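Prolyl-tRNA synthetase (PDB 6UYH) probably charges tRNA(Pro) with proline by way of an ATP-derived prolyl-adenylate, and binds the inhibitor halofuginone together with an ATP analogue. Local coordinates at residues 61-66 / 71-76; 78-83 / 121-126. All blocks are in the same frame, centred on the assembly; numbering follows the deposited sequence.

Contact 1 of 2, residues 61-66 / 71-76; sequences FFDAEI and VQNVMF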
ATOM      1  N   PHE A  61      -4.659   3.896 -11.143  1.00 21.53           N
ATOM      2  CA  PHE A  61      -5.163   5.008 -11.939  1.00 19.38           C
ATOM      3  C   PHE A  61      -4.839   6.348 -11.287  1.00 23.45           C
ATOM      4  O   PHE A  61      -4.320   7.259 -11.942  1.00 21.42           O
ATOM      5  CB  PHE A  61      -6.670   4.863 -12.122  1.00 18.99           C
ATOM      6  CG  PHE A  61      -7.325   6.051 -12.775  1.00 21.86           C
ATOM      7  CD1 PHE A  61      -7.230   6.250 -14.142  1.00 24.49           C
ATOM      8  CD2 PHE A  61      -8.044   6.960 -12.018  1.00 24.44           C
ATOM      9  CE1 PHE A  61      -7.858   7.339 -14.751  1.00 24.99           C
ATOM     10  CE2 PHE A  61      -8.677   8.054 -12.611  1.00 24.28           C
ATOM     11  CZ  PHE A  61      -8.578   8.244 -13.983  1.00 26.45           C
ATOM     12  N   PHE A  62      -5.157   6.490  -9.997  1.00 18.93           N
ATOM     13  CA  PHE A  62      -4.990   7.784  -9.340  1.00 17.84           C
ATOM     14  C   PHE A  62      -3.517   8.167  -9.253  1.00 19.12           C
ATOM     15  O   PHE A  62      -3.158   9.316  -9.523  1.00 20.81           O
ATOM     16  CB  PHE A  62      -5.635   7.754  -7.950  1.00 17.87           C
ATOM     17  CG  PHE A  62      -5.764   9.112  -7.300  1.00 18.15           C
ATOM     18  CD1 PHE A  62      -6.772   9.984  -7.687  1.00 21.03           C
ATOM     19  CD2 PHE A  62      -4.900   9.498  -6.285  1.00 20.04           C
ATOM     20  CE1 PHE A  62      -6.905  11.235  -7.090  1.00 22.20           C
ATOM     21  CE2 PHE A  62      -5.031  10.749  -5.671  1.00 18.28           C
ATOM     22  CZ  PHE A  62      -6.031  11.607  -6.075  1.00 16.61           C
ATOM     23  N   ASP A  63      -2.651   7.209  -8.893  1.00 16.27           N
ATOM     24  CA  ASP A  63      -1.212   7.451  -8.852  1.00 16.94           C
ATOM     25  C   ASP A  63      -0.704   7.977 -10.183  1.00 18.78           C
ATOM     26  O   ASP A  63       0.111   8.906 -10.226  1.00 19.72           O
ATOM     27  CB  ASP A  63      -0.456   6.161  -8.502  1.00 18.94           C
ATOM     28  CG  ASP A  63      -0.146   6.027  -7.013  1.00 24.23           C
ATOM     29  OD1 ASP A  63      -0.470   6.941  -6.242  1.00 28.25           O
ATOM     30  OD2 ASP A  63       0.419   4.981  -6.630  1.00 30.61           O
ATOM     31  N   ALA A  64      -1.119   7.351 -11.287  1.00 22.84           N
ATOM     32  CA  ALA A  64      -0.616   7.807 -12.577  1.00 21.59           C
ATOM     33  C   ALA A  64      -1.101   9.216 -12.892  1.00 21.20           C
ATOM     34  O   ALA A  64      -0.359   9.998 -13.494  1.00 22.31           O
ATOM     35  CB  ALA A  64      -1.018   6.835 -13.689  1.00 21.40           C
ATOM     36  N   GLU A  65      -2.325   9.568 -12.480  1.00 19.08           N
ATOM     37  CA  GLU A  65      -2.836  10.909 -12.761  1.00 20.03           C
ATOM     38  C   GLU A  65      -2.172  11.968 -11.882  1.00 20.47           C
ATOM     39  O   GLU A  65      -1.879  13.074 -12.357  1.00 22.62           O
ATOM     40  CB  GLU A  65      -4.357  10.939 -12.580  1.00 20.42           C
ATOM     41  CG  GLU A  65      -5.105  10.114 -13.632  1.00 23.51           C
ATOM     42  CD  GLU A  65      -4.798  10.550 -15.060  1.00 35.95           C
ATOM     43  OE1 GLU A  65      -4.739  11.772 -15.333  1.00 33.06           O
ATOM     44  OE2 GLU A  65      -4.614   9.661 -15.919  1.00 39.41           O
ATOM     45  N   ILE A  66      -1.942  11.670 -10.600  1.00 19.06           N
ATOM     46  CA  ILE A  66      -1.334  12.697  -9.754  1.00 18.72           C
ATOM     47  C   ILE A  66       0.164  12.817 -10.017  1.00 18.98           C
ATOM     48  O   ILE A  66       0.756  13.877  -9.763  1.00 20.72           O
ATOM     49  CB  ILE A  66      -1.606  12.465  -8.256  1.00 17.97           C
ATOM     50  CG1 ILE A  66      -0.941  11.170  -7.741  1.00 18.60           C
ATOM     51  CG2 ILE A  66      -3.128  12.507  -7.977  1.00 19.66           C
ATOM     52  CD1 ILE A  66      -1.079  10.968  -6.228  1.00 19.68           C
ATOM     53  N   VAL A  71       2.853  15.303  -7.961  1.00 17.75           N
ATOM     54  CA  VAL A  71       2.658  14.823  -6.601  1.00 14.97           C
ATOM     55  C   VAL A  71       3.542  13.601  -6.392  1.00 21.25           C
ATOM     56  O   VAL A  71       3.694  12.772  -7.298  1.00 20.86           O
ATOM     57  CB  VAL A  71       1.178  14.482  -6.347  1.00 17.32           C
ATOM     58  CG1 VAL A  71       0.976  14.037  -4.889  1.00 16.80           C
ATOM     59  CG2 VAL A  71       0.273  15.682  -6.672  1.00 18.63           C
ATOM     60  N   GLN A  72       4.125  13.478  -5.201  1.00 17.96           N
ATOM     61  CA  GLN A  72       5.000  12.352  -4.872  1.00 17.16           C
ATOM     62  C   GLN A  72       4.468  11.567  -3.683  1.00 20.14           C
ATOM     63  O   GLN A  72       3.969  12.154  -2.715  1.00 20.03           O
ATOM     64  CB  GLN A  72       6.418  12.824  -4.546  1.00 21.12           C
ATOM     65  CG  GLN A  72       7.044  13.721  -5.582  1.00 21.99           C
ATOM     66  CD  GLN A  72       8.439  14.138  -5.152  1.00 34.69           C
ATOM     67  OE1 GLN A  72       9.419  13.528  -5.549  1.00 38.97           O
ATOM     68  NE2 GLN A  72       8.524  15.166  -4.311  1.00 39.27           N
ATOM     69  N   ASN A  73       4.620  10.237  -3.726  1.00 15.63           N
ATOM     70  CA  ASN A  73       4.139   9.406  -2.624  1.00 14.92           C
ATOM     71  C   ASN A  73       5.164   9.345  -1.498  1.00 14.39           C
ATOM     72  O   ASN A  73       6.379   9.316  -1.735  1.00 14.99           O
ATOM     73  CB  ASN A  73       3.828   7.981  -3.092  1.00 16.24           C
ATOM     74  CG  ASN A  73       2.581   7.913  -3.946  1.00 21.26           C
ATOM     75  OD1 ASN A  73       1.819   8.883  -4.029  1.00 17.68           O
ATOM     76  ND2 ASN A  73       2.355   6.759  -4.573  1.00 21.93           N
ATOM     77  N   VAL A  74       4.659   9.313  -0.267  1.00 16.68           N
ATOM     78  CA  VAL A  74       5.464   9.251   0.950  1.00 17.62           C
ATOM     79  C   VAL A  74       4.828   8.239   1.899  1.00 17.06           C
ATOM     80  O   VAL A  74       3.795   7.642   1.597  1.00 16.47           O
ATOM     81  CB  VAL A  74       5.563  10.623   1.646  1.00 14.40           C
ATOM     82  CG1 VAL A  74       6.284  11.620   0.752  1.00 20.39           C
ATOM     83  CG2 VAL A  74       4.160  11.136   2.009  1.00 17.75           C
ATOM     84  N   MET A  75       5.434   8.072   3.082  1.00 17.60           N
ATOM     85  CA  MET A  75       4.743   7.370   4.163  1.00 14.62           C
ATOM     86  C   MET A  75       5.138   7.991   5.497  1.00 14.64           C
ATOM     87  O   MET A  75       6.291   7.865   5.928  1.00 16.78           O
ATOM     88  CB  MET A  75       5.046   5.874   4.169  1.00 14.11           C
ATOM     89  CG  MET A  75       4.179   5.116   5.191  1.00 15.24           C
ATOM     90  SD  MET A  75       2.402   5.319   4.883  1.00 21.39           S
ATOM     91  CE  MET A  75       2.291   4.779   3.183  1.00 17.80           C
ATOM     92  N   PHE A  76       4.178   8.618   6.153  1.00 16.65           N
ATOM     93  CA  PHE A  76       4.332   9.141   7.503  1.00 14.78           C
ATOM     94  C   PHE A  76       3.798   8.132   8.508  1.00 17.15           C
ATOM     95  O   PHE A  76       3.101   7.180   8.138  1.00 16.73           O
ATOM     96  CB  PHE A  76       3.585  10.465   7.640  1.00 14.46           C
ATOM     97  CG  PHE A  76       4.333  11.668   7.124  1.00 17.25           C
ATOM     98  CD1 PHE A  76       4.417  11.924   5.766  1.00 18.87           C
ATOM     99  CD2 PHE A  76       4.902  12.573   8.010  1.00 16.56           C
ATOM    100  CE1 PHE A  76       5.083  13.063   5.289  1.00 16.28           C
ATOM    101  CE2 PHE A  76       5.560  13.709   7.552  1.00 15.02           C
ATOM    102  CZ  PHE A  76       5.651  13.954   6.189  1.00 20.13           C
TER
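V71 meets I66 through both backbone and side chain. Its N-H donates to the carbonyl of the helical residue, with V71 N 3.1 Å from I66 O, so the chain leaving helix 49-67 turns straight back onto it. The two branched side chains then pack obliquely. I66 places CG1 between its own backbone N and carbonyl carbon (chi1 65°), and with the chain extended beyond, CD1 comes 3.9 Å from CG1 of V71. The other V71 methyl, CG2, lies beside the I66 backbone, 4.0 Å from I66 CB. Short, beta-branched valine fills this tight return, and buried isoleucine reaches farther along.

Q72 turns away from the helix, while its backbone bonds to K141 and N143 of strand 140-149, which runs parallel to it. A long helix followed by a strand, both against the partner subunit, is motif 1 of class II aminoacyl-tRNA synthetases, the dimer-forming element.

N73 turns back to the helix. Its ND2 faces both carboxylate oxygens of D63, 3.3 Å from OD1 and 3.3 Å from OD2; both hydrogen bonds are weak, the first nearly straight (165°) and the second more bent. The amide and carboxylate planes are turned 44° apart, so the two groups do not lie flat together. An amide suits the place because it offers both polarities: ND2 also bonds E56 of the second subunit, and OD1 accepts from N143. D63 in turn receives W145 NE1 at OD1. The same I66 methyl, CD1, passes more loosely by the amide, 4.2 Å from N73 OD1.

Beyond N73 the chain leaves the helix: V74 packs on F47 and M75 on Y166, both of the second subunit, and F76 turns its ring to helix 121-131.

Contact 2 of 2, residues 78-83 / 121-126; sequences LFVTKR and ETIMYP. With HFG (7-bromo-6-chloro-3-{3-[(2R,3S)-3-hydroxypiperidin-2-yl]-2-oxopropyl}quinazolin-4(3H)-one), chain D.
V80 and I123 meet through complementary torsions: chi1 of 58° sets V80 CG2 opposite its backbone N, leaning toward the helix, while I123 holds CG1 beside its own N (chi1 -61°) and extends CD1 beyond it. V80 CB thus sits over the isoleucine branch, 3.6 Å from I123 CG1 and 3.9 Å from I123 CD1. The two side chains cross at about a right angle, and CG2 of V80 also comes 3.6 Å from OG1 of T122. No hydrogen bond joins the segments; compact beta-branched residues pack closely in a buried contact.

Here strand 79-81, outermost within this chain of a three-stranded antiparallel sheet, lies across the first turn of helix 121-131 at 77°. V80 keeps its backbone paired with A115 of neighbouring strand 108-116, and Y39 of the second subunit both bonds F79 O and packs on I123. T81 then caps the following helix, its OG1 accepting from A84 N.

On the same helical turn E121 reaches into the inhibitor pocket. Its chain bends at chi2, and OE2 accepts a short hydrogen bond from the piperidine nitrogen N1' of halofuginone, 2.6 Å away; C6' of the same ring lies 3.2 Å from OE2. A carboxylate matches this amine, which stands in for the proline nitrogen in relatives of this enzyme. T119 OG1 bonds OE1, so both carboxylate oxygens are engaged and the group's rotation is probably restrained.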
ATOM      1  N   LEU A  78       1.945   5.960  11.633  1.00 14.21           N
ATOM      2  CA  LEU A  78       0.609   5.655  12.140  1.00 12.21           C
ATOM      3  C   LEU A  78       0.335   6.360  13.460  1.00 15.40           C
ATOM      4  O   LEU A  78      -0.818   6.661  13.775  1.00 18.69           O
ATOM      5  CB  LEU A  78       0.480   4.131  12.345  1.00 15.95           C
ATOM      6  CG  LEU A  78      -0.739   3.594  13.103  1.00 18.16           C
ATOM      7  CD1 LEU A  78      -2.016   3.770  12.289  1.00 20.64           C
ATOM      8  CD2 LEU A  78      -0.522   2.124  13.466  1.00 23.43           C
ATOM      9  N   PHE A  79       1.372   6.599  14.250  1.00 16.81           N
ATOM     10  CA  PHE A  79       1.202   7.140  15.591  1.00 18.70           C
ATOM     11  C   PHE A  79       1.333   8.648  15.575  1.00 19.36           C
ATOM     12  O   PHE A  79       2.129   9.210  14.817  1.00 17.18           O
ATOM     13  CB  PHE A  79       2.242   6.562  16.547  1.00 16.67           C
ATOM     14  CG  PHE A  79       2.112   5.089  16.753  1.00 20.31           C
ATOM     15  CD1 PHE A  79       0.922   4.548  17.226  1.00 23.15           C
ATOM     16  CD2 PHE A  79       3.172   4.239  16.486  1.00 27.63           C
ATOM     17  CE1 PHE A  79       0.794   3.180  17.426  1.00 27.59           C
ATOM     18  CE2 PHE A  79       3.050   2.875  16.679  1.00 30.19           C
ATOM     19  CZ  PHE A  79       1.866   2.343  17.149  1.00 29.38           C
ATOM     20  N   VAL A  80       0.582   9.299  16.461  1.00 16.36           N
ATOM     21  CA  VAL A  80       0.655  10.747  16.611  1.00 16.84           C
ATOM     22  C   VAL A  80       0.583  11.069  18.097  1.00 17.37           C
ATOM     23  O   VAL A  80      -0.160  10.425  18.847  1.00 20.34           O
ATOM     24  CB  VAL A  80      -0.452  11.459  15.791  1.00 17.53           C
ATOM     25  CG1 VAL A  80      -1.864  10.993  16.212  1.00 20.82           C
ATOM     26  CG2 VAL A  80      -0.328  12.986  15.900  1.00 16.49           C
ATOM     27  N   THR A  81       1.381  12.046  18.528  1.00 17.27           N
ATOM     28  CA  THR A  81       1.370  12.424  19.936  1.00 18.47           C
ATOM     29  C   THR A  81       0.128  13.244  20.276  1.00 19.29           C
ATOM     30  O   THR A  81      -0.510  13.865  19.419  1.00 20.09           O
ATOM     31  CB  THR A  81       2.615  13.228  20.331  1.00 21.27           C
ATOM     32  OG1 THR A  81       2.702  14.426  19.542  1.00 22.41           O
ATOM     33  CG2 THR A  81       3.897  12.388  20.165  1.00 18.80           C
ATOM     34  N   LYS A  82      -0.214  13.223  21.564  1.00 20.13           N
ATOM     35  CA  LYS A  82      -1.266  14.101  22.067  1.00 22.64           C
ATOM     36  C   LYS A  82      -0.924  15.560  21.788  1.00 24.69           C
ATOM     37  O   LYS A  82      -1.780  16.337  21.348  1.00 25.30           O
ATOM     38  CB  LYS A  82      -1.452  13.859  23.566  1.00 23.09           C
ATOM     39  CG  LYS A  82      -2.721  14.485  24.152  1.00 30.95           C
ATOM     40  CD  LYS A  82      -2.909  14.116  25.627  1.00 37.52           C
ATOM     41  CE  LYS A  82      -1.755  14.596  26.483  1.00 44.21           C
ATOM     42  NZ  LYS A  82      -2.038  14.422  27.942  1.00 48.97           N
ATOM     43  N   ARG A  83       0.343  15.936  22.002  1.00 25.46           N
ATOM     44  CA  ARG A  83       0.790  17.309  21.770  1.00 27.97           C
ATOM     45  C   ARG A  83       0.523  17.740  20.330  1.00 27.44           C
ATOM     46  O   ARG A  83      -0.015  18.829  20.082  1.00 27.46           O
ATOM     47  CB  ARG A  83       2.280  17.419  22.124  1.00 30.71           C
ATOM     48  CG  ARG A  83       3.060  18.569  21.492  1.00 31.66           C
ATOM     49  CD  ARG A  83       2.814  19.906  22.149  1.00 35.70           C
ATOM     50  NE  ARG A  83       2.714  19.786  23.595  1.00 41.67           N
ATOM     51  CZ  ARG A  83       2.463  20.803  24.414  1.00 45.69           C
ATOM     52  NH1 ARG A  83       2.295  22.032  23.927  1.00 34.62           N
ATOM     53  NH2 ARG A  83       2.379  20.587  25.724  1.00 44.03           N
ATOM     54  N   GLU A 121      -2.854  15.654   9.024  1.00 19.52           N
ATOM     55  CA  GLU A 121      -2.451  17.060   9.080  1.00 20.35           C
ATOM     56  C   GLU A 121      -1.446  17.323  10.204  1.00 19.15           C
ATOM     57  O   GLU A 121      -0.411  17.968   9.986  1.00 18.80           O
ATOM     58  CB  GLU A 121      -3.671  17.962   9.271  1.00 18.92           C
ATOM     59  CG  GLU A 121      -4.490  18.221   8.006  1.00 21.40           C
ATOM     60  CD  GLU A 121      -5.478  17.111   7.699  1.00 23.87           C
ATOM     61  OE1 GLU A 121      -5.550  16.124   8.461  1.00 22.91           O
ATOM     62  OE2 GLU A 121      -6.194  17.229   6.688  1.00 25.04           O
ATOM     63  N   THR A 122      -1.748  16.855  11.424  1.00 17.39           N
ATOM     64  CA  THR A 122      -0.881  17.157  12.567  1.00 19.80           C
ATOM     65  C   THR A 122       0.364  16.283  12.597  1.00 16.47           C
ATOM     66  O   THR A 122       1.301  16.586  13.352  1.00 19.92           O
ATOM     67  CB  THR A 122      -1.629  17.007  13.900  1.00 20.56           C
ATOM     68  OG1 THR A 122      -2.014  15.638  14.097  1.00 21.95           O
ATOM     69  CG2 THR A 122      -2.863  17.921  13.947  1.00 23.22           C
ATOM     70  N   ILE A 123       0.385  15.219  11.788  1.00 16.85           N
ATOM     71  CA  ILE A 123       1.544  14.341  11.648  1.00 17.26           C
ATOM     72  C   ILE A 123       2.529  14.907  10.630  1.00 19.61           C
ATOM     73  O   ILE A 123       3.745  14.772  10.792  1.00 19.38           O
ATOM     74  CB  ILE A 123       1.069  12.931  11.238  1.00 17.31           C
ATOM     75  CG1 ILE A 123       0.150  12.349  12.316  1.00 18.74           C
ATOM     76  CG2 ILE A 123       2.259  11.992  10.933  1.00 17.59           C
ATOM     77  CD1 ILE A 123      -0.452  10.987  11.942  1.00 16.66           C
ATOM     78  N   MET A 124       2.025  15.562   9.585  1.00 17.31           N
ATOM     79  CA  MET A 124       2.835  16.006   8.460  1.00 17.75           C
ATOM     80  C   MET A 124       3.254  17.465   8.524  1.00 22.72           C
ATOM     81  O   MET A 124       4.348  17.797   8.055  1.00 21.09           O
ATOM     82  CB  MET A 124       2.072  15.772   7.155  1.00 16.80           C
ATOM     83  CG  MET A 124       1.826  14.308   6.880  1.00 15.02           C
ATOM     84  SD  MET A 124       0.735  14.067   5.457  1.00 21.35           S
ATOM     85  CE  MET A 124       1.807  14.602   4.131  1.00 18.07           C
ATOM     86  N   TYR A 125       2.434  18.343   9.086  1.00 21.44           N
ATOM     87  CA  TYR A 125       2.694  19.763   8.872  1.00 19.36           C
ATOM     88  C   TYR A 125       3.878  20.301   9.678  1.00 20.01           C
ATOM     89  O   TYR A 125       4.495  21.276   9.235  1.00 23.47           O
ATOM     90  CB  TYR A 125       1.420  20.582   9.122  1.00 20.96           C
ATOM     91  CG  TYR A 125       0.339  20.320   8.082  1.00 22.63           C
ATOM     92  CD1 TYR A 125       0.622  19.571   6.935  1.00 25.46           C
ATOM     93  CD2 TYR A 125      -0.960  20.794   8.248  1.00 24.03           C
ATOM     94  CE1 TYR A 125      -0.354  19.320   5.985  1.00 20.35           C
ATOM     95  CE2 TYR A 125      -1.952  20.542   7.299  1.00 21.92           C
ATOM     96  CZ  TYR A 125      -1.640  19.801   6.173  1.00 21.46           C
ATOM     97  OH  TYR A 125      -2.614  19.545   5.223  1.00 22.92           O
ATOM     98  N   PRO A 126       4.282  19.698  10.809  1.00 21.33           N
ATOM     99  CA  PRO A 126       5.575  20.114  11.383  1.00 26.32           C
ATOM    100  C   PRO A 126       6.742  19.871  10.439  1.00 24.89           C
ATOM    101  O   PRO A 126       7.667  20.690  10.386  1.00 24.99           O
ATOM    102  CB  PRO A 126       5.668  19.282  12.670  1.00 26.00           C
ATOM    103  CG  PRO A 126       4.239  19.091  13.071  1.00 24.19           C
ATOM    104  CD  PRO A 126       3.533  18.850  11.757  1.00 22.68           C
TER
HETATM  105  O4' HFG D 602      -9.653  14.350   7.834  1.00 20.28           O
HETATM  106  C21 HFG D 602     -10.216  15.415   7.690  1.00 24.81           C
HETATM  107  C3' HFG D 602      -9.749  16.435   6.677  1.00 20.55           C
HETATM  108  C2' HFG D 602      -8.988  15.875   5.468  1.00 20.83           C
HETATM  109  N1' HFG D 602      -7.689  15.298   5.837  1.00 17.42           N
HETATM  110  C6' HFG D 602      -6.909  14.904   4.658  1.00 16.82           C
HETATM  111  C5' HFG D 602      -7.633  13.888   3.816  1.00 18.02           C
HETATM  112  C4' HFG D 602      -9.029  14.396   3.446  1.00 17.85           C
HETATM  113  C39 HFG D 602      -9.791  14.837   4.682  1.00 16.99           C
HETATM  114  O7' HFG D 602     -11.056  15.385   4.297  1.00 18.66           O
HETATM  115  C1' HFG D 602     -11.430  15.797   8.550  1.00 20.25           C
HETATM  116  N3  HFG D 602     -11.473  15.043   9.800  1.00 19.80           N
HETATM  117  C4  HFG D 602     -10.505  15.319  10.756  1.00 16.95           C
HETATM  118  O11 HFG D 602      -9.677  16.194  10.580  1.00 22.03           O
HETATM  119  C10 HFG D 602     -10.567  14.442  11.932  1.00 22.33           C
HETATM  120  C5  HFG D 602      -9.667  14.611  12.982  1.00 20.51           C
HETATM  121  C2  HFG D 602     -12.395  14.045   9.970  1.00 22.25           C
HETATM  122  N1  HFG D 602     -12.472  13.246  10.973  1.00 23.99           N
HETATM  123  C9  HFG D 602     -11.526  13.427  11.984  1.00 23.05           C
HETATM  124  C8  HFG D 602     -11.542  12.545  13.064  1.00 22.26           C
HETATM  125  C7  HFG D 602     -10.620  12.711  14.085  1.00 23.39           C
HETATM  126 BR1  HFG D 602     -10.602  11.434  15.482  1.00 38.31          BR
HETATM  127  C6  HFG D 602      -9.714  13.750  14.061  1.00 21.53           C
HETATM  128 CL1  HFG D 602      -8.647  14.041  15.402  1.00 29.18          CL

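In the fold
The two contacts follow one another along the chain: contact 1 closes at F76 before contact 2 opens at L78, and their centres lie about 20 Å apart. Helix 49-67 and strand 72-73 lead into strand 79-81, so a single run of chain passes from the dimer-forming element to the strand that crosses the first turn of helix 121-131. They also touch directly, F76 CG lying 3.6 Å from M124 CG and F76 CD2 3.7 Å from I123 O. Both border the second subunit, while only contact 2 holds a halofuginone-pocket residue, E121. The dimer interface is therefore physically continuous with the helix that carries part of the pocket.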